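AimR transcriptional regulator (Bacillus phage phi3T, PDB 5ZVV) activates transcription of the phage aimX locus as a homodimer, apparently favouring lytic replication until the arbitrium peptide converts it to an inactive monomer and lysogeny follows. Local coordinates at residues A[83-91]-A[221-229]; A[146-157]-A[185-196]. All coordinates share one frame; numbering follows the deposited sequence.

Interaction 1: A[83-91]-A[221-229]; sequences VEYSDINQW and SNVNRICFF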
loop_
_atom_site.group_PDB
_atom_site.type_symbol
_atom_site.label_atom_id
_atom_site.label_comp_id
_atom_site.label_asym_id
_atom_site.label_seq_id
_atom_site.Cartn_x
_atom_site.Cartn_y
_atom_site.Cartn_z
ATOM N N VAL A 83 21.721 14.805 -16.431
ATOM C CA VAL A 83 20.678 14.971 -15.421
ATOM C C VAL A 83 20.574 13.720 -14.558
ATOM O O VAL A 83 20.356 13.811 -13.340
ATOM C CB VAL A 83 19.324 15.353 -16.058
ATOM C CG1 VAL A 83 18.543 14.135 -16.535
ATOM C CG2 VAL A 83 18.490 16.154 -15.064
ATOM N N GLU A 84 20.771 12.536 -15.155
ATOM C CA GLU A 84 20.713 11.320 -14.347
ATOM C C GLU A 84 21.891 11.235 -13.381
ATOM O O GLU A 84 21.717 10.907 -12.199
ATOM C CB GLU A 84 20.658 10.077 -15.239
ATOM C CG GLU A 84 20.991 8.765 -14.513
ATOM C CD GLU A 84 20.076 8.459 -13.328
ATOM O OE1 GLU A 84 19.017 9.106 -13.179
ATOM O OE2 GLU A 84 20.420 7.557 -12.536
ATOM N N TYR A 85 23.102 11.521 -13.865
ATOM C CA TYR A 85 24.266 11.494 -12.984
ATOM C C TYR A 85 24.143 12.537 -11.878
ATOM O O TYR A 85 24.490 12.272 -10.721
ATOM C CB TYR A 85 25.545 11.716 -13.794
ATOM C CG TYR A 85 26.813 11.362 -13.051
ATOM C CD1 TYR A 85 27.145 10.038 -12.796
ATOM C CD2 TYR A 85 27.683 12.352 -12.614
ATOM C CE1 TYR A 85 28.305 9.709 -12.120
ATOM C CE2 TYR A 85 28.846 12.034 -11.938
ATOM C CZ TYR A 85 29.151 10.713 -11.695
ATOM O OH TYR A 85 30.308 10.392 -11.021
ATOM N N SER A 86 23.640 13.725 -12.213
ATOM C CA SER A 86 23.477 14.763 -11.201
ATOM C C SER A 86 22.473 14.339 -10.141
ATOM O O SER A 86 22.714 14.514 -8.941
ATOM C CB SER A 86 23.045 16.074 -11.859
ATOM O OG SER A 86 22.997 17.129 -10.914
ATOM N N ASP A 87 21.347 13.752 -10.559
ATOM C CA ASP A 87 20.310 13.420 -9.589
ATOM C C ASP A 87 20.699 12.220 -8.732
ATOM O O ASP A 87 20.363 12.175 -7.543
ATOM C CB ASP A 87 18.983 13.158 -10.292
ATOM C CG ASP A 87 17.858 12.917 -9.312
ATOM O OD1 ASP A 87 17.382 13.898 -8.705
ATOM O OD2 ASP A 87 17.465 11.744 -9.131
ATOM N N ILE A 88 21.396 11.236 -9.309
ATOM C CA ILE A 88 21.773 10.078 -8.502
ATOM C C ILE A 88 22.811 10.469 -7.454
ATOM O O ILE A 88 22.882 9.855 -6.382
ATOM C CB ILE A 88 22.267 8.920 -9.393
ATOM C CG1 ILE A 88 22.205 7.599 -8.624
ATOM C CG2 ILE A 88 23.682 9.175 -9.892
ATOM C CD1 ILE A 88 22.590 6.385 -9.443
ATOM N N ASN A 89 23.620 11.491 -7.732
ATOM C CA ASN A 89 24.555 12.022 -6.748
ATOM C C ASN A 89 23.897 12.977 -5.760
ATOM O O ASN A 89 24.562 13.405 -4.812
ATOM C CB ASN A 89 25.709 12.747 -7.450
ATOM C CG ASN A 89 26.757 11.797 -7.992
ATOM O OD1 ASN A 89 27.586 11.274 -7.245
ATOM N ND2 ASN A 89 26.742 11.585 -9.302
ATOM N N GLN A 90 22.619 13.313 -5.965
ATOM C CA GLN A 90 21.883 14.262 -5.125
ATOM C C GLN A 90 22.503 15.658 -5.188
ATOM O O GLN A 90 22.557 16.380 -4.190
ATOM C CB GLN A 90 21.776 13.771 -3.679
ATOM C CG GLN A 90 20.882 12.550 -3.511
ATOM C CD GLN A 90 20.879 12.012 -2.092
ATOM O OE1 GLN A 90 21.569 12.534 -1.215
ATOM N NE2 GLN A 90 20.103 10.958 -1.860
ATOM N N TRP A 91 22.970 16.041 -6.377
ATOM C CA TRP A 91 23.427 17.406 -6.630
ATOM C C TRP A 91 22.214 18.241 -7.048
ATOM O O TRP A 91 22.034 18.616 -8.209
ATOM C CB TRP A 91 24.521 17.414 -7.691
ATOM C CG TRP A 91 25.726 16.600 -7.333
ATOM C CD1 TRP A 91 26.090 16.173 -6.088
ATOM C CD2 TRP A 91 26.730 16.114 -8.231
ATOM N NE1 TRP A 91 27.261 15.455 -6.155
ATOM C CE2 TRP A 91 27.676 15.408 -7.460
ATOM C CE3 TRP A 91 26.926 16.209 -9.614
ATOM C CZ2 TRP A 91 28.795 14.794 -8.025
ATOM C CZ3 TRP A 91 28.043 15.604 -10.172
ATOM C CH2 TRP A 91 28.959 14.905 -9.379
ATOM N N SER A 221 28.403 0.290 -9.464
ATOM C CA SER A 221 28.393 1.739 -9.315
ATOM C C SER A 221 29.634 2.226 -8.588
ATOM O O SER A 221 30.114 1.583 -7.650
ATOM C CB SER A 221 27.143 2.208 -8.558
ATOM O OG SER A 221 27.126 3.620 -8.432
ATOM N N ASN A 222 30.147 3.372 -9.036
ATOM C CA ASN A 222 31.152 4.135 -8.307
ATOM C C ASN A 222 30.607 5.474 -7.824
ATOM O O ASN A 222 31.387 6.358 -7.451
ATOM C CB ASN A 222 32.394 4.346 -9.173
ATOM C CG ASN A 222 33.180 3.066 -9.381
ATOM O OD1 ASN A 222 33.427 2.317 -8.435
ATOM N ND2 ASN A 222 33.566 2.801 -10.625
ATOM N N VAL A 223 29.285 5.649 -7.838
ATOM C CA VAL A 223 28.677 6.851 -7.281
ATOM C C VAL A 223 28.799 6.806 -5.766
ATOM O O VAL A 223 28.496 5.784 -5.135
ATOM C CB VAL A 223 27.212 6.968 -7.727
ATOM C CG1 VAL A 223 26.510 8.104 -6.986
ATOM C CG2 VAL A 223 27.135 7.189 -9.228
ATOM N N ASN A 224 29.253 7.917 -5.175
ATOM C CA ASN A 224 29.529 7.937 -3.741
ATOM C C ASN A 224 28.270 7.678 -2.923
ATOM O O ASN A 224 28.312 6.944 -1.929
ATOM C CB ASN A 224 30.164 9.271 -3.341
ATOM C CG ASN A 224 31.608 9.391 -3.794
ATOM O OD1 ASN A 224 32.020 10.417 -4.332
ATOM N ND2 ASN A 224 32.382 8.334 -3.580
ATOM N N ARG A 225 27.141 8.267 -3.323
ATOM C CA ARG A 225 25.900 8.074 -2.575
ATOM C C ARG A 225 25.485 6.606 -2.572
ATOM O O ARG A 225 25.158 6.038 -1.518
ATOM C CB ARG A 225 24.795 8.957 -3.164
ATOM C CG ARG A 225 23.457 8.900 -2.426
ATOM C CD ARG A 225 22.549 7.791 -2.967
ATOM N NE ARG A 225 21.910 8.171 -4.220
ATOM C CZ ARG A 225 20.613 8.428 -4.342
ATOM N NH1 ARG A 225 20.115 8.781 -5.518
ATOM N NH2 ARG A 225 19.816 8.324 -3.287
ATOM N N ILE A 226 25.496 5.975 -3.750
ATOM C CA ILE A 226 25.086 4.579 -3.867
ATOM C C ILE A 226 25.942 3.694 -2.971
ATOM O O ILE A 226 25.425 2.901 -2.176
ATOM C CB ILE A 226 25.153 4.121 -5.335
ATOM C CG1 ILE A 226 24.109 4.858 -6.181
ATOM C CG2 ILE A 226 24.975 2.602 -5.440
ATOM C CD1 ILE A 226 22.673 4.555 -5.797
ATOM N N CYS A 227 27.265 3.822 -3.079
ATOM C CA CYS A 227 28.148 2.952 -2.309
ATOM C C CYS A 227 28.042 3.234 -0.817
ATOM O O CYS A 227 28.091 2.306 0.001
ATOM C CB CYS A 227 29.589 3.112 -2.788
ATOM S SG CYS A 227 29.865 2.562 -4.482
ATOM N N PHE A 228 27.894 4.509 -0.445
ATOM C CA PHE A 228 27.725 4.861 0.961
ATOM C C PHE A 228 26.501 4.173 1.552
ATOM O O PHE A 228 26.594 3.490 2.579
ATOM C CB PHE A 228 27.619 6.380 1.122
ATOM C CG PHE A 228 27.197 6.807 2.500
ATOM C CD1 PHE A 228 28.109 6.822 3.544
ATOM C CD2 PHE A 228 25.887 7.176 2.757
ATOM C CE1 PHE A 228 27.722 7.198 4.815
ATOM C CE2 PHE A 228 25.496 7.556 4.027
ATOM C CZ PHE A 228 26.413 7.565 5.056
ATOM N N PHE A 229 25.340 4.331 0.911
ATOM C CA PHE A 229 24.148 3.678 1.439
ATOM C C PHE A 229 24.211 2.160 1.307
ATOM O O PHE A 229 23.533 1.457 2.064
ATOM C CB PHE A 229 22.895 4.229 0.760
ATOM C CG PHE A 229 22.479 5.570 1.290
ATOM C CD1 PHE A 229 21.992 5.692 2.584
ATOM C CD2 PHE A 229 22.594 6.709 0.514
ATOM C CE1 PHE A 229 21.618 6.922 3.088
ATOM C CE2 PHE A 229 22.221 7.947 1.011
ATOM C CZ PHE A 229 21.732 8.052 2.300
HETATM O O HOH W 1 17.388 10.319 -6.515
HETATM O O HOH W 2 29.981 10.182 -7.249
HETATM O O HOH W 3 27.549 10.867 -4.556
#
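Arg225 reaches the C-terminal end of helix 77-88 and grips the carbonyl oxygen of Ile88. Its CG stands anti to the backbone N (chi1 -177°) and the chain then bends at chi2 and chi3, which brings NE and NH1 to the Ile88 oxygen. NE donates to Ile88 O at 2.9 Å, lying in the carbonyl plane, although the N-H...O angle is only 132°; NH1 adds a weak bond to the same oxygen. Gln90 NE2 and CG lie over one face of the guanidinium, the amide plane turned 59° from it. Gln90 NE2 and Arg225 NH2 are 3.0 Å apart, but both are donors, so this is packing and not a bond. On the apolar side of the contact, Val223 CG2 packs 4.0 Å from Ile88 CG2 and meets the Tyr85 ring obliquely, while Ile88 CD1 lies 3.9 Å from Ile226 CG1, these two side chains crossing at about a right angle. Asn89 ND2 sits over the centre of the Tyr85 ring and donates to Tyr85 O at 2.7 Å, which fixes the amide rotation. Asn89 OD1 thereby faces two waters that accept from Asn224 N and Arg225 N. A third water links Asp87 OD2, which also pairs with Arg192, to Arg225 NH1. The chemistry implies a polar junction at a Schellman-terminated helix end: the Ile88 oxygen takes two bent guanidinium bonds, and water relays Asn89 to helix 224-237.

Interaction 2: A[146-157]-A[185-196]; sequences EMLFFSNAMLMY and IKESFKSRVSML
The segments 146-157 and 185-196, of helices 145-161 and 184-203, run side by side in the same direction, their axes 10.8 Å apart at closest approach and inclined by 27°, with Phe150 level with Phe189 and Ala153 with Val193. Phe189 is the knob, set in a hole formed by Glu146, Phe149, Phe150 and Met147, a selenomethionine. Its ring is nearly parallel to that of Phe149 (planes at 5°), but the centroids are 5.3 Å apart and the rings barely overlap; the closest atoms are Phe149 CD1 and Phe189 CD2, at 3.4 Å. Phe150 CD1 meets Phe189 CE1 at 3.6 Å, its ring likewise slid aside, and Met147 CE touches the ring edge at CZ. With CG anti to the backbone N (chi1 -169°), the Phe150 ring projects between the helices and sets CE1 3.8 Å above the centre of the Arg192 guanidinium, whose plane is steeply turned to the ring. Arg192, extended from CG to NE, donates from NH1 to Tyr157 OH at 3.2 Å, while its NE and NH2 form salt bridges with Glu84 and Asp87. Leu196 CD1 then lies over the Tyr157 ring, 4.0 Å from its centroid in a CH-pi contact, and packs against CB of selenomethionine Met156. Near-parallel packing of helices separated in sequence by helix 165-173 fits an alpha-helical repeat array, consistent with a TPR-like fold.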
loop_
_atom_site.group_PDB
_atom_site.type_symbol
_atom_site.label_atom_id
_atom_site.label_comp_id
_atom_site.label_asym_id
_atom_site.label_seq_id
_atom_site.Cartn_x
_atom_site.Cartn_y
_atom_site.Cartn_z
ATOM N N GLU A 146 13.946 4.687 -21.633
ATOM C CA GLU A 146 14.551 5.148 -20.386
ATOM C C GLU A 146 13.532 5.847 -19.494
ATOM O O GLU A 146 13.331 5.466 -18.336
ATOM C CB GLU A 146 15.727 6.081 -20.688
ATOM C CG GLU A 146 16.931 5.401 -21.320
ATOM C CD GLU A 146 16.800 5.240 -22.821
ATOM O OE1 GLU A 146 15.853 5.811 -23.403
ATOM O OE2 GLU A 146 17.646 4.543 -23.419
HETATM N N MSE A 147 12.859 6.858 -20.027
HETATM C CA MSE A 147 11.907 7.600 -19.216
HETATM C C MSE A 147 10.690 6.748 -18.890
HETATM O O MSE A 147 10.174 6.820 -17.771
HETATM C CB MSE A 147 11.510 8.902 -19.905
HETATM C CG MSE A 147 12.584 9.987 -19.785
HETATM SE SE MSE A 147 13.296 10.197 -17.961
HETATM C CE MSE A 147 14.875 9.038 -18.067
ATOM N N LEU A 148 10.262 5.909 -19.842
ATOM C CA LEU A 148 9.224 4.930 -19.529
ATOM C C LEU A 148 9.624 4.107 -18.316
ATOM O O LEU A 148 8.788 3.787 -17.462
ATOM C CB LEU A 148 8.963 4.018 -20.730
ATOM C CG LEU A 148 8.086 4.560 -21.861
ATOM C CD1 LEU A 148 8.087 3.593 -23.040
ATOM C CD2 LEU A 148 6.669 4.815 -21.370
ATOM N N PHE A 149 10.914 3.784 -18.210
ATOM C CA PHE A 149 11.421 3.128 -17.014
ATOM C C PHE A 149 11.379 4.076 -15.822
ATOM O O PHE A 149 10.789 3.757 -14.780
ATOM C CB PHE A 149 12.845 2.628 -17.273
ATOM C CG PHE A 149 13.422 1.799 -16.159
ATOM C CD1 PHE A 149 14.030 2.399 -15.068
ATOM C CD2 PHE A 149 13.384 0.417 -16.218
ATOM C CE1 PHE A 149 14.569 1.638 -14.049
ATOM C CE2 PHE A 149 13.925 -0.351 -15.203
ATOM C CZ PHE A 149 14.517 0.264 -14.116
ATOM N N PHE A 150 11.964 5.269 -15.973
ATOM C CA PHE A 150 12.211 6.111 -14.806
ATOM C C PHE A 150 10.925 6.709 -14.256
ATOM O O PHE A 150 10.803 6.895 -13.040
ATOM C CB PHE A 150 13.211 7.219 -15.142
ATOM C CG PHE A 150 13.722 7.954 -13.935
ATOM C CD1 PHE A 150 14.650 7.364 -13.092
ATOM C CD2 PHE A 150 13.268 9.228 -13.638
ATOM C CE1 PHE A 150 15.119 8.031 -11.978
ATOM C CE2 PHE A 150 13.733 9.904 -12.527
ATOM C CZ PHE A 150 14.661 9.302 -11.693
ATOM N N SER A 151 9.955 7.006 -15.122
ATOM C CA SER A 151 8.667 7.486 -14.637
ATOM C C SER A 151 7.986 6.467 -13.736
ATOM O O SER A 151 7.064 6.828 -12.996
ATOM C CB SER A 151 7.753 7.842 -15.810
ATOM O OG SER A 151 7.492 6.710 -16.617
ATOM N N ASN A 152 8.416 5.204 -13.776
ATOM C CA ASN A 152 7.932 4.209 -12.830
ATOM C C ASN A 152 8.886 3.998 -11.663
ATOM O O ASN A 152 8.446 3.941 -10.510
ATOM C CB ASN A 152 7.678 2.881 -13.547
ATOM C CG ASN A 152 6.426 2.917 -14.400
ATOM O OD1 ASN A 152 5.313 2.861 -13.881
ATOM N ND2 ASN A 152 6.601 3.021 -15.711
ATOM N N ALA A 153 10.191 3.909 -11.938
ATOM C CA ALA A 153 11.166 3.703 -10.872
ATOM C C ALA A 153 11.155 4.846 -9.864
ATOM O O ALA A 153 11.381 4.623 -8.669
ATOM C CB ALA A 153 12.565 3.535 -11.468
HETATM N N MSE A 154 10.887 6.066 -10.320
HETATM C CA MSE A 154 10.861 7.232 -9.441
HETATM C C MSE A 154 9.735 7.140 -8.421
HETATM O O MSE A 154 9.799 7.756 -7.358
HETATM C CB MSE A 154 10.712 8.517 -10.258
HETATM C CG MSE A 154 9.313 8.739 -10.800
HETATM SE SE MSE A 154 9.201 10.351 -11.886
HETATM C CE MSE A 154 7.258 10.519 -12.028
ATOM N N LEU A 155 8.693 6.378 -8.760
ATOM C CA LEU A 155 7.576 6.213 -7.839
ATOM C C LEU A 155 8.000 5.452 -6.593
ATOM O O LEU A 155 7.389 5.613 -5.532
ATOM C CB LEU A 155 6.421 5.490 -8.534
ATOM C CG LEU A 155 5.753 6.208 -9.704
ATOM C CD1 LEU A 155 4.581 5.394 -10.233
ATOM C CD2 LEU A 155 5.295 7.608 -9.302
HETATM N N MSE A 156 9.043 4.634 -6.697
HETATM C CA MSE A 156 9.517 3.827 -5.575
HETATM C C MSE A 156 10.094 4.686 -4.459
HETATM O O MSE A 156 9.973 4.340 -3.284
HETATM C CB MSE A 156 10.566 2.820 -6.050
HETATM C CG MSE A 156 10.041 1.805 -7.041
HETATM SE SE MSE A 156 11.416 0.542 -7.594
HETATM C CE MSE A 156 11.695 -0.375 -5.890
ATOM N N TYR A 157 10.730 5.802 -4.829
ATOM C CA TYR A 157 11.251 6.713 -3.815
ATOM C C TYR A 157 10.120 7.340 -3.012
ATOM O O TYR A 157 10.201 7.430 -1.781
ATOM C CB TYR A 157 12.117 7.794 -4.462
ATOM C CG TYR A 157 13.395 7.268 -5.080
ATOM C CD1 TYR A 157 14.450 6.844 -4.285
ATOM C CD2 TYR A 157 13.546 7.202 -6.459
ATOM C CE1 TYR A 157 15.618 6.361 -4.846
ATOM C CE2 TYR A 157 14.709 6.722 -7.029
ATOM C CZ TYR A 157 15.742 6.303 -6.217
ATOM O OH TYR A 157 16.902 5.826 -6.780
ATOM N N ILE A 185 23.129 4.911 -18.701
ATOM C CA ILE A 185 21.831 5.121 -18.063
ATOM C C ILE A 185 21.320 3.826 -17.441
ATOM O O ILE A 185 20.834 3.817 -16.303
ATOM C CB ILE A 185 20.828 5.699 -19.079
ATOM C CG1 ILE A 185 21.212 7.133 -19.443
ATOM C CG2 ILE A 185 19.408 5.643 -18.533
ATOM C CD1 ILE A 185 21.102 8.104 -18.282
ATOM N N LYS A 186 21.434 2.711 -18.173
ATOM C CA LYS A 186 20.906 1.443 -17.678
ATOM C C LYS A 186 21.659 0.968 -16.441
ATOM O O LYS A 186 21.053 0.418 -15.514
ATOM C CB LYS A 186 20.961 0.383 -18.781
ATOM C CG LYS A 186 20.324 -0.947 -18.399
ATOM C CD LYS A 186 20.283 -1.908 -19.579
ATOM C CE LYS A 186 19.732 -3.261 -19.165
ATOM N NZ LYS A 186 19.396 -4.109 -20.338
ATOM N N GLU A 187 22.977 1.173 -16.401
ATOM C CA GLU A 187 23.739 0.815 -15.207
ATOM C C GLU A 187 23.372 1.710 -14.027
ATOM O O GLU A 187 23.281 1.240 -12.883
ATOM C CB GLU A 187 25.239 0.892 -15.499
ATOM C CG GLU A 187 25.699 -0.075 -16.576
ATOM C CD GLU A 187 25.364 -1.512 -16.238
ATOM O OE1 GLU A 187 25.823 -1.999 -15.182
ATOM O OE2 GLU A 187 24.630 -2.150 -17.020
ATOM N N SER A 188 23.158 3.004 -14.285
ATOM C CA SER A 188 22.727 3.910 -13.222
ATOM C C SER A 188 21.391 3.466 -12.635
ATOM O O SER A 188 21.234 3.355 -11.409
ATOM C CB SER A 188 22.636 5.338 -13.768
ATOM O OG SER A 188 22.506 6.287 -12.723
ATOM N N PHE A 189 20.415 3.190 -13.505
ATOM C CA PHE A 189 19.115 2.716 -13.042
ATOM C C PHE A 189 19.250 1.401 -12.288
ATOM O O PHE A 189 18.561 1.178 -11.283
ATOM C CB PHE A 189 18.162 2.565 -14.228
ATOM C CG PHE A 189 17.730 3.875 -14.830
ATOM C CD1 PHE A 189 18.073 5.079 -14.230
ATOM C CD2 PHE A 189 16.968 3.902 -15.988
ATOM C CE1 PHE A 189 17.674 6.285 -14.776
ATOM C CE2 PHE A 189 16.559 5.110 -16.538
ATOM C CZ PHE A 189 16.914 6.301 -15.932
ATOM N N LYS A 190 20.138 0.519 -12.756
ATOM C CA LYS A 190 20.380 -0.737 -12.056
ATOM C C LYS A 190 20.842 -0.484 -10.628
ATOM O O LYS A 190 20.342 -1.105 -9.684
ATOM C CB LYS A 190 21.411 -1.580 -12.810
ATOM C CG LYS A 190 20.854 -2.385 -13.979
ATOM C CD LYS A 190 21.958 -3.208 -14.633
ATOM C CE LYS A 190 21.457 -3.969 -15.851
ATOM N NZ LYS A 190 22.579 -4.637 -16.571
ATOM N N SER A 191 21.796 0.430 -10.448
ATOM C CA SER A 191 22.256 0.735 -9.096
ATOM C C SER A 191 21.123 1.295 -8.240
ATOM O O SER A 191 20.963 0.901 -7.074
ATOM C CB SER A 191 23.434 1.706 -9.151
ATOM O OG SER A 191 23.052 2.938 -9.736
ATOM N N ARG A 192 20.316 2.201 -8.806
ATOM C CA ARG A 192 19.165 2.738 -8.080
ATOM C C ARG A 192 18.257 1.623 -7.569
ATOM O O ARG A 192 18.003 1.504 -6.360
ATOM C CB ARG A 192 18.369 3.687 -8.979
ATOM C CG ARG A 192 19.007 5.036 -9.275
ATOM C CD ARG A 192 18.075 5.829 -10.180
ATOM N NE ARG A 192 18.576 7.149 -10.546
ATOM C CZ ARG A 192 18.313 8.264 -9.869
ATOM N NH1 ARG A 192 17.566 8.220 -8.775
ATOM N NH2 ARG A 192 18.803 9.422 -10.286
ATOM N N VAL A 193 17.753 0.795 -8.489
ATOM C CA VAL A 193 16.835 -0.275 -8.110
ATOM C C VAL A 193 17.499 -1.237 -7.134
ATOM O O VAL A 193 16.845 -1.760 -6.222
ATOM C CB VAL A 193 16.324 -0.999 -9.371
ATOM C CG1 VAL A 193 15.402 -2.151 -8.991
ATOM C CG2 VAL A 193 15.607 -0.013 -10.282
ATOM N N SER A 194 18.804 -1.470 -7.289
ATOM C CA SER A 194 19.518 -2.340 -6.360
ATOM C C SER A 194 19.450 -1.795 -4.942
ATOM O O SER A 194 19.190 -2.541 -3.992
ATOM C CB SER A 194 20.972 -2.508 -6.800
ATOM O OG SER A 194 21.104 -3.549 -7.750
HETATM N N MSE A 195 19.677 -0.496 -4.777
HETATM C CA MSE A 195 19.616 0.068 -3.434
HETATM C C MSE A 195 18.201 0.021 -2.863
HETATM O O MSE A 195 18.003 -0.341 -1.690
HETATM C CB MSE A 195 20.147 1.502 -3.424
HETATM C CG MSE A 195 21.664 1.551 -3.386
HETATM SE SE MSE A 195 22.375 0.126 -2.238
HETATM C CE MSE A 195 21.621 0.708 -0.528
ATOM N N LEU A 196 17.220 0.378 -3.695
ATOM C CA LEU A 196 15.833 0.358 -3.238
ATOM C C LEU A 196 15.429 -1.035 -2.762
ATOM O O LEU A 196 14.874 -1.197 -1.666
ATOM C CB LEU A 196 14.910 0.853 -4.353
ATOM C CG LEU A 196 15.001 2.368 -4.565
ATOM C CD1 LEU A 196 14.255 2.814 -5.812
ATOM C CD2 LEU A 196 14.473 3.099 -3.337
#

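Overall arrangement
The two contacts lie about 12 Å apart between centres, and both belong to the TPR-like region of the protein. Along the chain, helix 77-88 comes first, then 145-161 and 184-203, and finally 224-237, so both segments of interaction 2 lie between those of interaction 1. The contacts meet directly: Glu84 OE2 pairs with Arg192 NE at 2.7 Å, and Ile88 packs on Ser188. Helix 184-203 thus touches both helix 145-161 and helix 77-88, and through Met195 it also touches helix 224-237. Buried charges and apolar side chains therefore link four helices, from 77-88 to 224-237, by direct contacts in this dimeric regulator, while Leu155 packs on Asn131 of the second subunit.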